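Local coordinates for protein UDP-glucose:anthocyanidin 3-O-glucosyltransferase (Clitoria ternatea, PDB 4REL) that belongs to the UDP-glycosyltransferase family and has the GT-B fold of two Rossmann-like domains, with 3,5,7-trihydroxy-2-(4-hydroxyphenyl)-4H-chromen-4-one bound in a pocket of the chain, at residues Val108-Ala113 with Pro130-Trp135; Trp257-Ser262 with Leu332-Val337. All coordinates share one frame; numbering follows the deposited sequence.

Contact 1: Val108-Ala113 with Pro130-Trp135; sequences VTCIIA and PWIAFW
I111 and A113 exchange backbone hydrogen bonds with segment 130-135; strands 110-113 and 131-135 run parallel, with axes 4.8 Å apart and an angle of 16° between them. I111 bonds on both sides of W131: its N reaches P130 O at 3.0 Å, and its O takes the N-H of I132 at 2.8 Å. A113 does the same about A133, giving its N-H to I132 O and accepting from F134 N. I112 adds a CA-H...O contact to I132 O. Helix 119-127 links the strands, making a beta-alpha-beta crossover in the seven-stranded parallel sheet of one Rossmann-like domain, and I111, A113 and W131 all face it. CG2 of I111 meets the indole at its edge, 3.7 Å from W131 CD1. Because W131 CG is anti to the backbone N (chi1 -171°), the CD1-NE1 side of the indole is brought toward strand 110-113, where NE1 lies 3.6 Å from A113 CB; that buried N-H is bonded to S120 OG of helix 119-127. On the other face I112 and I132 run alongside one another in the same direction, CG1 of I112 against CB of I132, and C110 SG touches the tip of I132, 3.6 Å from CD1.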
ATOM      1  N   VAL A 108     -14.514  24.574  -5.836  1.00  8.81           N
ATOM      2  CA  VAL A 108     -14.024  23.245  -6.191  1.00  9.73           C
ATOM      3  C   VAL A 108     -14.843  22.653  -7.342  1.00 10.01           C
ATOM      4  O   VAL A 108     -16.074  22.761  -7.366  1.00 11.81           O
ATOM      5  CB  VAL A 108     -14.052  22.321  -4.961  1.00 11.16           C
ATOM      6  CG1 VAL A 108     -13.780  20.865  -5.351  1.00 12.06           C
ATOM      7  CG2 VAL A 108     -13.033  22.795  -3.942  1.00 12.14           C
ATOM      8  N   THR A 109     -14.167  22.047  -8.316  1.00  9.48           N
ATOM      9  CA  THR A 109     -14.869  21.450  -9.455  1.00  7.25           C
ATOM     10  C   THR A 109     -14.803  19.924  -9.474  1.00  8.91           C
ATOM     11  O   THR A 109     -15.516  19.281 -10.246  1.00 10.33           O
ATOM     12  CB  THR A 109     -14.341  21.985 -10.788  1.00  8.93           C
ATOM     13  OG1 THR A 109     -12.943  21.703 -10.889  1.00 10.37           O
ATOM     14  CG2 THR A 109     -14.543  23.497 -10.865  1.00 11.11           C
ATOM     15  N   CYS A 110     -13.958  19.345  -8.620  1.00  6.42           N
ATOM     16  CA  CYS A 110     -13.730  17.911  -8.638  1.00  8.38           C
ATOM     17  C   CYS A 110     -13.047  17.522  -7.331  1.00 11.82           C
ATOM     18  O   CYS A 110     -12.236  18.282  -6.807  1.00  8.27           O
ATOM     19  CB  CYS A 110     -12.847  17.546  -9.839  1.00 11.43           C
ATOM     20  SG  CYS A 110     -12.543  15.779 -10.039  1.00 16.91           S
ATOM     21  N   ILE A 111     -13.390  16.359  -6.783  1.00  7.89           N
ATOM     22  CA  ILE A 111     -12.713  15.861  -5.595  1.00  6.16           C
ATOM     23  C   ILE A 111     -12.045  14.537  -5.910  1.00  8.91           C
ATOM     24  O   ILE A 111     -12.653  13.665  -6.540  1.00 10.43           O
ATOM     25  CB  ILE A 111     -13.683  15.697  -4.402  1.00  5.09           C
ATOM     26  CG1 ILE A 111     -14.125  17.091  -3.913  1.00  9.79           C
ATOM     27  CG2 ILE A 111     -13.013  14.931  -3.249  1.00  7.30           C
ATOM     28  CD1 ILE A 111     -15.148  17.068  -2.790  1.00 11.29           C
ATOM     29  N   ILE A 112     -10.782  14.408  -5.502  1.00  8.10           N
ATOM     30  CA  ILE A 112     -10.107  13.113  -5.484  1.00  6.74           C
ATOM     31  C   ILE A 112      -9.881  12.782  -4.029  1.00  7.53           C
ATOM     32  O   ILE A 112      -9.359  13.592  -3.269  1.00  7.47           O
ATOM     33  CB  ILE A 112      -8.738  13.142  -6.182  1.00  7.47           C
ATOM     34  CG1 ILE A 112      -8.889  13.535  -7.646  1.00  9.20           C
ATOM     35  CG2 ILE A 112      -8.046  11.775  -6.098  1.00  6.93           C
ATOM     36  CD1 ILE A 112      -7.571  13.701  -8.347  1.00  8.48           C
ATOM     37  N   ALA A 113     -10.270  11.585  -3.626  1.00  4.58           N
ATOM     38  CA  ALA A 113     -10.095  11.200  -2.236  1.00  7.45           C
ATOM     39  C   ALA A 113      -9.681   9.752  -2.114  1.00  7.49           C
ATOM     40  O   ALA A 113     -10.095   8.898  -2.903  1.00 10.15           O
ATOM     41  CB  ALA A 113     -11.378  11.443  -1.455  1.00 11.00           C
ATOM     42  N   PRO A 130     -17.903  15.838  -9.336  1.00 10.54           N
ATOM     43  CA  PRO A 130     -17.512  14.426  -9.373  1.00 10.44           C
ATOM     44  C   PRO A 130     -16.613  14.012  -8.211  1.00 13.46           C
ATOM     45  O   PRO A 130     -15.780  14.798  -7.733  1.00 11.43           O
ATOM     46  CB  PRO A 130     -16.757  14.297 -10.701  1.00 10.51           C
ATOM     47  CG  PRO A 130     -16.442  15.697 -11.136  1.00 16.47           C
ATOM     48  CD  PRO A 130     -17.520  16.560 -10.565  1.00 13.08           C
ATOM     49  N   TRP A 131     -16.788  12.770  -7.769  1.00 10.01           N
ATOM     50  CA  TRP A 131     -15.963  12.199  -6.718  1.00  8.93           C
ATOM     51  C   TRP A 131     -15.134  11.063  -7.300  1.00  8.31           C
ATOM     52  O   TRP A 131     -15.673  10.080  -7.828  1.00 10.58           O
ATOM     53  CB  TRP A 131     -16.845  11.657  -5.588  1.00  8.42           C
ATOM     54  CG  TRP A 131     -16.082  11.232  -4.356  1.00  9.10           C
ATOM     55  CD1 TRP A 131     -15.377  12.034  -3.510  1.00 10.42           C
ATOM     56  CD2 TRP A 131     -15.970   9.898  -3.835  1.00  9.29           C
ATOM     57  NE1 TRP A 131     -14.828  11.283  -2.490  1.00  9.66           N
ATOM     58  CE2 TRP A 131     -15.185   9.970  -2.667  1.00 10.66           C
ATOM     59  CE3 TRP A 131     -16.475   8.652  -4.239  1.00  9.46           C
ATOM     60  CZ2 TRP A 131     -14.876   8.842  -1.900  1.00 11.85           C
ATOM     61  CZ3 TRP A 131     -16.174   7.535  -3.470  1.00  8.70           C
ATOM     62  CH2 TRP A 131     -15.380   7.637  -2.318  1.00  8.38           C
ATOM     63  N   ILE A 132     -13.820  11.209  -7.216  1.00  7.90           N
ATOM     64  CA  ILE A 132     -12.902  10.226  -7.769  1.00  5.36           C
ATOM     65  C   ILE A 132     -12.223   9.536  -6.598  1.00  7.09           C
ATOM     66  O   ILE A 132     -11.563  10.181  -5.790  1.00  8.64           O
ATOM     67  CB  ILE A 132     -11.851  10.896  -8.666  1.00 10.41           C
ATOM     68  CG1 ILE A 132     -12.538  11.566  -9.864  1.00 16.31           C
ATOM     69  CG2 ILE A 132     -10.811   9.881  -9.119  1.00  9.74           C
ATOM     70  CD1 ILE A 132     -11.605  12.376 -10.749  1.00 15.71           C
ATOM     71  N   ALA A 133     -12.414   8.224  -6.489  1.00  6.20           N
ATOM     72  CA  ALA A 133     -11.862   7.471  -5.367  1.00  8.27           C
ATOM     73  C   ALA A 133     -10.507   6.869  -5.738  1.00  8.57           C
ATOM     74  O   ALA A 133     -10.341   6.304  -6.829  1.00 16.45           O
ATOM     75  CB  ALA A 133     -12.837   6.380  -4.907  1.00  9.22           C
ATOM     76  N   PHE A 134      -9.543   6.998  -4.828  1.00  7.84           N
ATOM     77  CA  PHE A 134      -8.184   6.507  -5.057  1.00  7.45           C
ATOM     78  C   PHE A 134      -7.974   5.271  -4.182  1.00 11.11           C
ATOM     79  O   PHE A 134      -8.341   5.273  -2.998  1.00  9.74           O
ATOM     80  CB  PHE A 134      -7.177   7.614  -4.698  1.00  8.40           C
ATOM     81  CG  PHE A 134      -5.720   7.219  -4.861  1.00  5.32           C
ATOM     82  CD1 PHE A 134      -5.187   6.971  -6.119  1.00  8.48           C
ATOM     83  CD2 PHE A 134      -4.880   7.139  -3.747  1.00  8.19           C
ATOM     84  CE1 PHE A 134      -3.840   6.639  -6.268  1.00 10.93           C
ATOM     85  CE2 PHE A 134      -3.525   6.806  -3.888  1.00  9.56           C
ATOM     86  CZ  PHE A 134      -3.010   6.553  -5.162  1.00  9.06           C
ATOM     87  N   TRP A 135      -7.382   4.228  -4.762  1.00  5.77           N
ATOM     88  CA  TRP A 135      -7.200   2.943  -4.079  1.00  9.36           C
ATOM     89  C   TRP A 135      -5.730   2.538  -4.027  1.00  9.69           C
ATOM     90  O   TRP A 135      -5.206   1.953  -4.984  1.00 10.29           O
ATOM     91  CB  TRP A 135      -7.987   1.862  -4.824  1.00  9.45           C
ATOM     92  CG  TRP A 135      -8.057   0.558  -4.088  1.00  7.40           C
ATOM     93  CD1 TRP A 135      -7.301  -0.553  -4.313  1.00 10.31           C
ATOM     94  CD2 TRP A 135      -8.937   0.239  -3.002  1.00  8.55           C
ATOM     95  NE1 TRP A 135      -7.655  -1.550  -3.429  1.00  8.72           N
ATOM     96  CE2 TRP A 135      -8.663  -1.087  -2.624  1.00  8.50           C
ATOM     97  CE3 TRP A 135      -9.936   0.946  -2.328  1.00 12.82           C
ATOM     98  CZ2 TRP A 135      -9.355  -1.724  -1.586  1.00 11.36           C
ATOM     99  CZ3 TRP A 135     -10.616   0.321  -1.299  1.00 12.40           C
ATOM    100  CH2 TRP A 135     -10.320  -1.007  -0.936  1.00 11.52           C
TER

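Contact 2: Trp257-Ser262 with Leu332-Val337; sequences WLDSKS and LSHGSV
H334 and D259 meet in a hydrogen bond between side chains: NE2 of the imidazole donates to D259 OD1 over 2.9 Å, at 164° about the hydrogen. The oxygen lies close to the ring plane, whereas the nitrogen approaches it from above the carboxylate, whose plane is turned 42° from the ring. On the other nitrogen, ND1 accepts the backbone N-H of S336, also nearly in plane, and these two bonds fix the rotation of the ring. A second polar grip comes from S336, whose buried hydroxyl lies between the carbonyl of L258 in helix 254-259 and that of K261 in the segment following it, with OG 2.7 Å from L258 O and 3.0 Å from K261 O. The apolar part is a CH-pi contact. L258 CB sits over the centre of the imidazole, 3.5 Å from its centroid, and farther along the side chain CD2 comes within 4.2 Å of V337 CG2. H334 to V337 form a type I beta turn, in which V337 N bonds to H334 O. This turn leads from helix 328-332 into strand 337-342, and its contact with helix 254-259 and the residues after it joins two helix-to-strand connections of a Rossmann-like alpha/beta domain.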
ATOM      1  N   TRP A 257      27.419  -1.896   0.526  1.00 23.13           N
ATOM      2  CA  TRP A 257      27.471  -3.225   1.120  1.00 19.53           C
ATOM      3  C   TRP A 257      26.918  -4.262   0.139  1.00 19.51           C
ATOM      4  O   TRP A 257      27.516  -5.320  -0.068  1.00 21.06           O
ATOM      5  CB  TRP A 257      26.680  -3.246   2.427  1.00 24.89           C
ATOM      6  CG  TRP A 257      26.848  -4.515   3.220  1.00 23.04           C
ATOM      7  CD1 TRP A 257      27.836  -4.792   4.120  1.00 28.92           C
ATOM      8  CD2 TRP A 257      25.993  -5.667   3.195  1.00 18.17           C
ATOM      9  NE1 TRP A 257      27.659  -6.048   4.647  1.00 24.45           N
ATOM     10  CE2 TRP A 257      26.531  -6.606   4.100  1.00 21.24           C
ATOM     11  CE3 TRP A 257      24.828  -5.997   2.495  1.00 17.23           C
ATOM     12  CZ2 TRP A 257      25.940  -7.852   4.326  1.00 20.46           C
ATOM     13  CZ3 TRP A 257      24.243  -7.235   2.719  1.00 17.18           C
ATOM     14  CH2 TRP A 257      24.800  -8.146   3.625  1.00 16.35           C
ATOM     15  N   LEU A 258      25.781  -3.944  -0.477  1.00 20.19           N
ATOM     16  CA  LEU A 258      25.174  -4.848  -1.455  1.00 17.72           C
ATOM     17  C   LEU A 258      26.071  -5.034  -2.689  1.00 20.56           C
ATOM     18  O   LEU A 258      26.094  -6.114  -3.281  1.00 21.94           O
ATOM     19  CB  LEU A 258      23.762  -4.368  -1.845  1.00 17.03           C
ATOM     20  CG  LEU A 258      22.691  -4.424  -0.747  1.00 11.98           C
ATOM     21  CD1 LEU A 258      21.426  -3.659  -1.114  1.00 14.20           C
ATOM     22  CD2 LEU A 258      22.326  -5.883  -0.385  1.00 13.47           C
ATOM     23  N   ASP A 259      26.827  -4.000  -3.061  1.00 20.08           N
ATOM     24  CA  ASP A 259      27.741  -4.105  -4.206  1.00 22.94           C
ATOM     25  C   ASP A 259      28.771  -5.222  -4.021  1.00 24.54           C
ATOM     26  O   ASP A 259      29.273  -5.789  -4.996  1.00 28.05           O
ATOM     27  CB  ASP A 259      28.484  -2.784  -4.443  1.00 24.46           C
ATOM     28  CG  ASP A 259      27.588  -1.691  -4.979  1.00 33.20           C
ATOM     29  OD1 ASP A 259      26.647  -2.004  -5.744  1.00 29.47           O
ATOM     30  OD2 ASP A 259      27.839  -0.512  -4.638  1.00 36.14           O
ATOM     31  N   SER A 260      29.079  -5.530  -2.766  1.00 24.57           N
ATOM     32  CA  SER A 260      30.112  -6.506  -2.444  1.00 29.40           C
ATOM     33  C   SER A 260      29.544  -7.915  -2.420  1.00 28.80           C
ATOM     34  O   SER A 260      30.276  -8.881  -2.205  1.00 25.15           O
ATOM     35  CB  SER A 260      30.757  -6.183  -1.093  1.00 33.72           C
ATOM     36  OG  SER A 260      29.836  -6.324  -0.025  1.00 31.56           O
ATOM     37  N   LYS A 261      28.239  -8.032  -2.651  1.00 22.35           N
ATOM     38  CA  LYS A 261      27.567  -9.331  -2.602  1.00 18.74           C
ATOM     39  C   LYS A 261      27.253  -9.871  -4.000  1.00 20.11           C
ATOM     40  O   LYS A 261      27.201  -9.112  -4.964  1.00 24.27           O
ATOM     41  CB  LYS A 261      26.278  -9.221  -1.780  1.00 17.92           C
ATOM     42  CG  LYS A 261      26.506  -8.725  -0.366  1.00 18.51           C
ATOM     43  CD  LYS A 261      27.384  -9.692   0.404  1.00 27.92           C
ATOM     44  CE  LYS A 261      27.777  -9.110   1.751  1.00 33.25           C
ATOM     45  NZ  LYS A 261      28.716 -10.006   2.480  1.00 34.47           N
ATOM     46  N   SER A 262      27.048 -11.183  -4.091  1.00 18.82           N
ATOM     47  CA  SER A 262      26.721 -11.856  -5.350  1.00 24.09           C
ATOM     48  C   SER A 262      25.283 -11.580  -5.792  1.00 24.76           C
ATOM     49  O   SER A 262      24.417 -11.299  -4.961  1.00 19.83           O
ATOM     50  CB  SER A 262      26.924 -13.366  -5.205  1.00 26.12           C
ATOM     51  OG  SER A 262      28.262 -13.674  -4.865  1.00 33.62           O
ATOM     52  N   LEU A 332      15.613  -2.695  -3.131  1.00 13.71           N
ATOM     53  CA  LEU A 332      14.850  -3.667  -3.911  1.00 13.77           C
ATOM     54  C   LEU A 332      15.253  -3.675  -5.388  1.00 13.79           C
ATOM     55  O   LEU A 332      15.069  -4.674  -6.085  1.00 14.33           O
ATOM     56  CB  LEU A 332      13.340  -3.468  -3.726  1.00 14.26           C
ATOM     57  CG  LEU A 332      12.777  -4.024  -2.407  1.00 11.18           C
ATOM     58  CD1 LEU A 332      11.317  -3.627  -2.216  1.00 20.15           C
ATOM     59  CD2 LEU A 332      12.933  -5.552  -2.361  1.00 10.87           C
ATOM     60  N   SER A 333      15.844  -2.585  -5.860  1.00 15.50           N
ATOM     61  CA  SER A 333      16.325  -2.550  -7.238  1.00 16.24           C
ATOM     62  C   SER A 333      17.774  -3.006  -7.375  1.00 16.98           C
ATOM     63  O   SER A 333      18.325  -2.995  -8.479  1.00 19.26           O
ATOM     64  CB  SER A 333      16.146  -1.156  -7.854  1.00 19.23           C
ATOM     65  OG  SER A 333      16.878  -0.183  -7.140  1.00 24.39           O
ATOM     66  N   HIS A 334      18.392  -3.424  -6.272  1.00 12.34           N
ATOM     67  CA  HIS A 334      19.780  -3.889  -6.331  1.00 14.49           C
ATOM     68  C   HIS A 334      19.843  -5.361  -6.707  1.00 17.41           C
ATOM     69  O   HIS A 334      19.154  -6.202  -6.114  1.00 14.23           O
ATOM     70  CB  HIS A 334      20.525  -3.655  -5.008  1.00 15.31           C
ATOM     71  CG  HIS A 334      22.015  -3.762  -5.136  1.00 17.02           C
ATOM     72  ND1 HIS A 334      22.659  -4.956  -5.387  1.00 18.50           N
ATOM     73  CD2 HIS A 334      22.987  -2.818  -5.068  1.00 19.58           C
ATOM     74  CE1 HIS A 334      23.963  -4.745  -5.460  1.00 20.80           C
ATOM     75  NE2 HIS A 334      24.188  -3.456  -5.270  1.00 19.13           N
ATOM     76  N   GLY A 335      20.680  -5.670  -7.690  1.00 18.23           N
ATOM     77  CA  GLY A 335      20.760  -7.013  -8.235  1.00 19.74           C
ATOM     78  C   GLY A 335      21.196  -8.062  -7.229  1.00 14.00           C
ATOM     79  O   GLY A 335      20.952  -9.251  -7.435  1.00 14.52           O
ATOM     80  N   SER A 336      21.830  -7.629  -6.142  1.00 13.38           N
ATOM     81  CA  SER A 336      22.300  -8.557  -5.115  1.00 13.92           C
ATOM     82  C   SER A 336      21.178  -9.131  -4.256  1.00 15.84           C
ATOM     83  O   SER A 336      21.355 -10.170  -3.613  1.00 14.18           O
ATOM     84  CB  SER A 336      23.348  -7.898  -4.211  1.00 19.62           C
ATOM     85  OG  SER A 336      24.566  -7.709  -4.913  1.00 23.87           O
ATOM     86  N   VAL A 337      20.031  -8.459  -4.236  1.00 14.59           N
ATOM     87  CA  VAL A 337      18.910  -8.909  -3.400  1.00 12.40           C
ATOM     88  C   VAL A 337      18.171 -10.058  -4.076  1.00 14.89           C
ATOM     89  O   VAL A 337      17.685  -9.912  -5.200  1.00 13.48           O
ATOM     90  CB  VAL A 337      17.936  -7.749  -3.087  1.00 14.18           C
ATOM     91  CG1 VAL A 337      16.714  -8.243  -2.290  1.00 13.19           C
ATOM     92  CG2 VAL A 337      18.664  -6.645  -2.331  1.00 16.81           C
TER

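How the contacts relate
Two ways of joining parts of an alpha/beta fold are represented here. Contact 1 is buried within a sheet and pairs neighbouring strands, 110-114 and 131-135, so its polar links are backbone to backbone and its side chains are almost wholly apolar. Contact 2 is partly exposed and belongs to the six-stranded sheet's domain, where an imidazole and a hydroxyl of a turn meet a carboxylate and backbone carbonyls of helix 254-259 and the residues after it, with a leucine packed over the imidazole. The segments of contact 1 lie 17 residues apart in sequence, those of contact 2 70. They share no element, and their centres are 41 Å apart, on opposite sides of the chain's centre.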